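Local coordinates for stromal cell-derived factor 2-like protein (Arabidopsis thaliana, PDB 3MAL) that takes part in protein quality control and the unfolded protein response of the endoplasmic reticulum, in a complex with ERDJ3B and BIP1 that the immune receptor kinase EFR needs, at residues 100-112 against 162-176. Sequence-based numbering, arbitrary orientation.
Sequences HLHASPISGNLEV and YQRIAGGQQEVCGIR. With EDO (1,2-ethanediol), chain F; SO4 (sulfate ion), chain D.
Leu110 and Gly174 mark a short antiparallel pairing of strands 110-112 and 170-175, which joins the second and third MIR repeats of the beta-trefoil. A carboxylate, that of Glu171, extends it by gripping the loop before the first strand. Its CG stands anti to the backbone N (chi1 -163°) and the chain runs on extended, carrying the carboxylate into the loop 104-107. OE2 accepts three bonds. Ser104 OG reaches OE2 from one side of the carboxylate plane, at 2.8 Å, and Ile106 N from the other. Ser107 N meets OE2 at 2.9 Å on the syn side but tilted 33° out of the plane, on the same side as Ile106 N. Ser107 OG binds the syn lone pair of OE1 at 2.7 Å, and His158 also bonds OE1. Further along the strands, Leu110 and Gly174 form a hydrogen-bonded pair, with Gly174 N to Leu110 O at 2.9 Å. A water then links Val112 N to Val172 O. Beyond the carboxylate, Ile106 CD1 lies over one face of the Tyr162 ring in a CH-pi contact, 4.1 Å from its centroid. Four bonds from one loop thus help satisfy a buried carboxylate and fix its rotation. They would probably favour its charged form.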
loop_
_atom_site.group_PDB
_atom_site.type_symbol
_atom_site.label_atom_id
_atom_site.label_comp_id
_atom_site.label_asym_id
_atom_site.label_seq_id
_atom_site.Cartn_x
_atom_site.Cartn_y
_atom_site.Cartn_z
ATOM N N HIS A 100 3.795 -11.811 2.051
ATOM C CA HIS A 100 4.402 -13.082 2.260
ATOM C C HIS A 100 3.324 -14.138 2.605
ATOM O O HIS A 100 2.174 -13.861 2.654
ATOM C CB HIS A 100 5.474 -12.985 3.325
ATOM C CG HIS A 100 5.099 -12.227 4.564
ATOM N ND1 HIS A 100 3.816 -11.866 4.895
ATOM C CD2 HIS A 100 5.879 -11.749 5.556
ATOM C CE1 HIS A 100 3.815 -11.246 6.052
ATOM N NE2 HIS A 100 5.055 -11.155 6.475
ATOM N N LEU A 101 3.756 -15.365 2.768
ATOM C CA LEU A 101 2.819 -16.439 2.957
ATOM C C LEU A 101 2.500 -16.686 4.417
ATOM O O LEU A 101 2.772 -17.756 4.923
ATOM C CB LEU A 101 3.271 -17.730 2.271
ATOM C CG LEU A 101 3.602 -17.731 0.780
ATOM C CD1 LEU A 101 4.301 -18.970 0.260
ATOM C CD2 LEU A 101 2.464 -17.428 -0.051
ATOM N N HIS A 102 1.987 -15.693 5.089
ATOM C CA HIS A 102 1.481 -15.862 6.442
ATOM C C HIS A 102 -0.003 -15.546 6.369
ATOM O O HIS A 102 -0.428 -14.798 5.480
ATOM C CB HIS A 102 2.167 -14.884 7.408
ATOM C CG HIS A 102 3.509 -15.339 7.866
ATOM N ND1 HIS A 102 4.692 -14.838 7.353
ATOM C CD2 HIS A 102 3.861 -16.263 8.790
ATOM C CE1 HIS A 102 5.712 -15.434 7.946
ATOM N NE2 HIS A 102 5.234 -16.291 8.831
ATOM N N ALA A 103 -0.791 -16.132 7.268
ATOM C CA ALA A 103 -2.227 -15.838 7.371
ATOM C C ALA A 103 -2.536 -14.486 8.050
ATOM O O ALA A 103 -2.020 -14.187 9.132
ATOM C CB ALA A 103 -2.963 -16.993 8.106
ATOM N N SER A 104 -3.374 -13.677 7.390
ATOM C CA SER A 104 -3.878 -12.403 7.933
ATOM C C SER A 104 -4.783 -12.708 9.137
ATOM O O SER A 104 -5.377 -13.787 9.188
ATOM C CB SER A 104 -4.639 -11.633 6.851
ATOM O OG SER A 104 -5.845 -12.285 6.434
ATOM N N PRO A 105 -4.906 -11.767 10.096
ATOM C CA PRO A 105 -5.512 -12.156 11.384
ATOM C C PRO A 105 -7.020 -12.400 11.426
ATOM O O PRO A 105 -7.487 -13.081 12.352
ATOM C CB PRO A 105 -5.132 -10.995 12.329
ATOM C CG PRO A 105 -4.356 -10.010 11.508
ATOM C CD PRO A 105 -4.501 -10.360 10.069
ATOM N N ILE A 106 -7.787 -11.855 10.482
ATOM C CA ILE A 106 -9.241 -12.006 10.542
ATOM C C ILE A 106 -9.750 -13.025 9.526
ATOM O O ILE A 106 -10.469 -13.961 9.904
ATOM C CB ILE A 106 -10.029 -10.634 10.423
ATOM C CG1 ILE A 106 -9.711 -9.724 11.620
ATOM C CG2 ILE A 106 -11.522 -10.872 10.382
ATOM C CD1 ILE A 106 -10.516 -8.395 11.634
ATOM N N SER A 107 -9.362 -12.857 8.260
ATOM C CA SER A 107 -9.920 -13.655 7.163
ATOM C C SER A 107 -9.012 -14.812 6.689
ATOM O O SER A 107 -9.401 -15.600 5.830
ATOM C CB SER A 107 -10.297 -12.754 5.987
ATOM O OG SER A 107 -9.133 -12.118 5.449
ATOM N N GLY A 108 -7.811 -14.920 7.240
ATOM C CA GLY A 108 -6.918 -16.031 6.867
ATOM C C GLY A 108 -6.472 -15.952 5.417
ATOM O O GLY A 108 -6.239 -16.985 4.769
ATOM N N ASN A 109 -6.369 -14.725 4.897
ATOM C CA ASN A 109 -5.806 -14.486 3.565
ATOM C C ASN A 109 -4.339 -14.085 3.730
ATOM O O ASN A 109 -3.759 -14.321 4.790
ATOM C CB ASN A 109 -6.635 -13.432 2.808
ATOM C CG ASN A 109 -8.001 -13.973 2.383
ATOM O OD1 ASN A 109 -8.080 -14.934 1.619
ATOM N ND2 ASN A 109 -9.065 -13.379 2.897
ATOM N N LEU A 110 -3.708 -13.525 2.703
ATOM C CA LEU A 110 -2.271 -13.256 2.797
ATOM C C LEU A 110 -2.074 -12.102 3.765
ATOM O O LEU A 110 -2.694 -11.059 3.606
ATOM C CB LEU A 110 -1.736 -12.853 1.417
ATOM C CG LEU A 110 -1.045 -13.782 0.392
ATOM C CD1 LEU A 110 -0.776 -15.244 0.821
ATOM C CD2 LEU A 110 -1.665 -13.636 -1.024
ATOM N N GLU A 111 -1.199 -12.268 4.749
ATOM C CA GLU A 111 -0.867 -11.140 5.615
ATOM C C GLU A 111 -0.180 -9.991 4.860
ATOM O O GLU A 111 0.790 -10.187 4.087
ATOM C CB GLU A 111 0.037 -11.584 6.745
ATOM C CG GLU A 111 0.143 -10.585 7.891
ATOM C CD GLU A 111 1.318 -10.908 8.776
ATOM O OE1 GLU A 111 2.450 -10.492 8.438
ATOM O OE2 GLU A 111 1.106 -11.603 9.783
ATOM N N VAL A 112 -0.674 -8.788 5.126
ATOM C CA VAL A 112 -0.015 -7.576 4.685
ATOM C C VAL A 112 0.576 -6.843 5.884
ATOM O O VAL A 112 -0.161 -6.471 6.817
ATOM C CB VAL A 112 -0.997 -6.665 3.867
ATOM C CG1 VAL A 112 -0.327 -5.357 3.492
ATOM C CG2 VAL A 112 -1.406 -7.380 2.595
ATOM N N TYR A 162 -11.156 -4.951 13.356
ATOM C CA TYR A 162 -10.617 -5.258 14.688
ATOM C C TYR A 162 -11.556 -4.686 15.759
ATOM O O TYR A 162 -12.354 -3.793 15.469
ATOM C CB TYR A 162 -9.174 -4.712 14.814
ATOM C CG TYR A 162 -8.250 -5.339 13.781
ATOM C CD1 TYR A 162 -7.846 -4.638 12.648
ATOM C CD2 TYR A 162 -7.831 -6.660 13.919
ATOM C CE1 TYR A 162 -7.010 -5.236 11.683
ATOM C CE2 TYR A 162 -7.022 -7.271 12.981
ATOM C CZ TYR A 162 -6.607 -6.563 11.866
ATOM O OH TYR A 162 -5.809 -7.208 10.956
ATOM N N GLN A 163 -11.491 -5.217 16.979
ATOM C CA GLN A 163 -12.389 -4.751 18.044
ATOM C C GLN A 163 -11.701 -4.177 19.271
ATOM O O GLN A 163 -11.970 -3.032 19.643
ATOM C CB GLN A 163 -13.378 -5.842 18.455
ATOM C CG GLN A 163 -14.633 -5.844 17.583
ATOM C CD GLN A 163 -14.529 -6.843 16.474
ATOM O OE1 GLN A 163 -13.957 -7.926 16.655
ATOM N NE2 GLN A 163 -15.070 -6.493 15.304
ATOM N N ARG A 164 -10.791 -4.934 19.867
ATOM C CA ARG A 164 -10.162 -4.518 21.126
ATOM C C ARG A 164 -9.020 -3.496 20.959
ATOM O O ARG A 164 -9.118 -2.389 21.500
ATOM C CB ARG A 164 -9.733 -5.740 21.950
ATOM C CG ARG A 164 -10.936 -6.499 22.549
ATOM C CD ARG A 164 -10.509 -7.779 23.209
ATOM N NE ARG A 164 -11.324 -8.887 22.725
ATOM C CZ ARG A 164 -12.271 -9.510 23.416
ATOM N NH1 ARG A 164 -12.935 -10.501 22.838
ATOM N NH2 ARG A 164 -12.541 -9.179 24.680
ATOM N N ILE A 165 -7.951 -3.853 20.255
ATOM C CA ILE A 165 -6.878 -2.898 19.951
ATOM C C ILE A 165 -7.052 -2.484 18.489
ATOM O O ILE A 165 -7.221 -3.347 17.624
ATOM C CB ILE A 165 -5.460 -3.500 20.174
ATOM C CG1 ILE A 165 -5.267 -3.996 21.624
ATOM C CG2 ILE A 165 -4.361 -2.487 19.783
ATOM C CD1 ILE A 165 -5.323 -2.905 22.692
ATOM N N ALA A 166 -7.028 -1.171 18.219
ATOM C CA ALA A 166 -7.259 -0.644 16.874
ATOM C C ALA A 166 -8.680 -0.936 16.410
ATOM O O ALA A 166 -8.930 -1.067 15.212
ATOM C CB ALA A 166 -6.226 -1.219 15.865
ATOM N N GLY A 167 -9.607 -1.047 17.367
ATOM C CA GLY A 167 -11.014 -1.312 17.057
ATOM C C GLY A 167 -11.650 -0.310 16.109
ATOM O O GLY A 167 -11.441 0.900 16.244
ATOM N N GLY A 168 -12.440 -0.808 15.157
ATOM C CA GLY A 168 -13.035 0.047 14.125
ATOM C C GLY A 168 -12.158 0.164 12.870
ATOM O O GLY A 168 -12.633 0.623 11.832
ATOM N N GLN A 169 -10.888 -0.223 12.966
ATOM C CA GLN A 169 -9.993 -0.286 11.789
ATOM C C GLN A 169 -10.203 -1.616 11.045
ATOM O O GLN A 169 -10.533 -2.623 11.669
ATOM C CB GLN A 169 -8.531 -0.130 12.190
ATOM C CG GLN A 169 -8.185 1.299 12.665
ATOM C CD GLN A 169 -6.779 1.421 13.269
ATOM O OE1 GLN A 169 -5.804 0.845 12.758
ATOM N NE2 GLN A 169 -6.665 2.216 14.356
ATOM N N GLN A 170 -10.042 -1.605 9.723
ATOM C CA GLN A 170 -10.321 -2.795 8.899
ATOM C C GLN A 170 -9.060 -3.629 8.700
ATOM O O GLN A 170 -7.938 -3.086 8.645
ATOM C CB GLN A 170 -10.875 -2.401 7.508
ATOM C CG GLN A 170 -12.217 -1.744 7.566
ATOM C CD GLN A 170 -12.717 -1.220 6.229
ATOM O OE1 GLN A 170 -11.994 -1.181 5.213
ATOM N NE2 GLN A 170 -13.971 -0.817 6.216
ATOM N N GLU A 171 -9.255 -4.941 8.572
ATOM C CA GLU A 171 -8.201 -5.826 8.077
ATOM C C GLU A 171 -7.757 -5.404 6.681
ATOM O O GLU A 171 -8.585 -5.094 5.815
ATOM C CB GLU A 171 -8.677 -7.286 8.009
ATOM C CG GLU A 171 -7.523 -8.295 7.903
ATOM C CD GLU A 171 -7.983 -9.660 7.431
ATOM O OE1 GLU A 171 -8.819 -9.712 6.520
ATOM O OE2 GLU A 171 -7.502 -10.674 7.962
ATOM N N VAL A 172 -6.443 -5.418 6.473
ATOM C CA VAL A 172 -5.882 -5.324 5.130
ATOM C C VAL A 172 -5.186 -6.658 4.869
ATOM O O VAL A 172 -4.525 -7.209 5.759
ATOM C CB VAL A 172 -4.925 -4.112 5.007
ATOM C CG1 VAL A 172 -4.176 -4.111 3.644
ATOM C CG2 VAL A 172 -5.727 -2.823 5.199
ATOM N N CYS A 173 -5.380 -7.204 3.671
ATOM C CA CYS A 173 -4.793 -8.514 3.344
ATOM C C CYS A 173 -4.553 -8.593 1.840
ATOM O O CYS A 173 -4.775 -7.614 1.130
ATOM C CB CYS A 173 -5.713 -9.642 3.821
ATOM S SG CYS A 173 -7.326 -9.663 3.023
ATOM N N GLY A 174 -4.059 -9.745 1.377
ATOM C CA GLY A 174 -3.855 -10.004 -0.051
ATOM C C GLY A 174 -4.722 -11.183 -0.470
ATOM O O GLY A 174 -4.812 -12.175 0.273
ATOM N N ILE A 175 -5.421 -11.054 -1.606
ATOM C CA ILE A 175 -6.193 -12.182 -2.183
ATOM C C ILE A 175 -5.839 -12.362 -3.639
ATOM O O ILE A 175 -5.264 -11.465 -4.279
ATOM C CB ILE A 175 -7.747 -12.071 -2.034
ATOM C CG1 ILE A 175 -8.322 -11.086 -3.071
ATOM C CG2 ILE A 175 -8.144 -11.756 -0.563
ATOM C CD1 ILE A 175 -9.819 -11.115 -3.191
ATOM N N ARG A 176 -6.190 -13.510 -4.184
ATOM C CA ARG A 176 -5.650 -13.855 -5.484
ATOM C C ARG A 176 -6.479 -13.428 -6.682
ATOM O O ARG A 176 -5.967 -13.418 -7.791
ATOM C CB ARG A 176 -5.345 -15.341 -5.527
ATOM C CG ARG A 176 -4.390 -15.741 -4.393
ATOM C CD ARG A 176 -2.999 -16.041 -4.868
ATOM N NE ARG A 176 -2.104 -16.317 -3.747
ATOM C CZ ARG A 176 -1.107 -17.206 -3.785
ATOM N NH1 ARG A 176 -0.901 -17.938 -4.885
ATOM N NH2 ARG A 176 -0.329 -17.383 -2.724
HETATM C C1 EDO F . -8.293 -9.213 19.082
HETATM O O1 EDO F . -7.797 -9.387 20.430
HETATM C C2 EDO F . -9.564 -8.397 19.223
HETATM O O2 EDO F . -9.671 -7.538 18.113
HETATM S S SO4 D . -12.974 -12.789 19.602
HETATM O O1 SO4 D . -13.853 -12.647 18.429
HETATM O O2 SO4 D . -11.860 -11.817 19.578
HETATM O O3 SO4 D . -13.640 -12.642 20.900
HETATM O O4 SO4 D . -12.491 -14.169 19.601
HETATM O O HOH W 1 -2.875 -8.791 7.115
#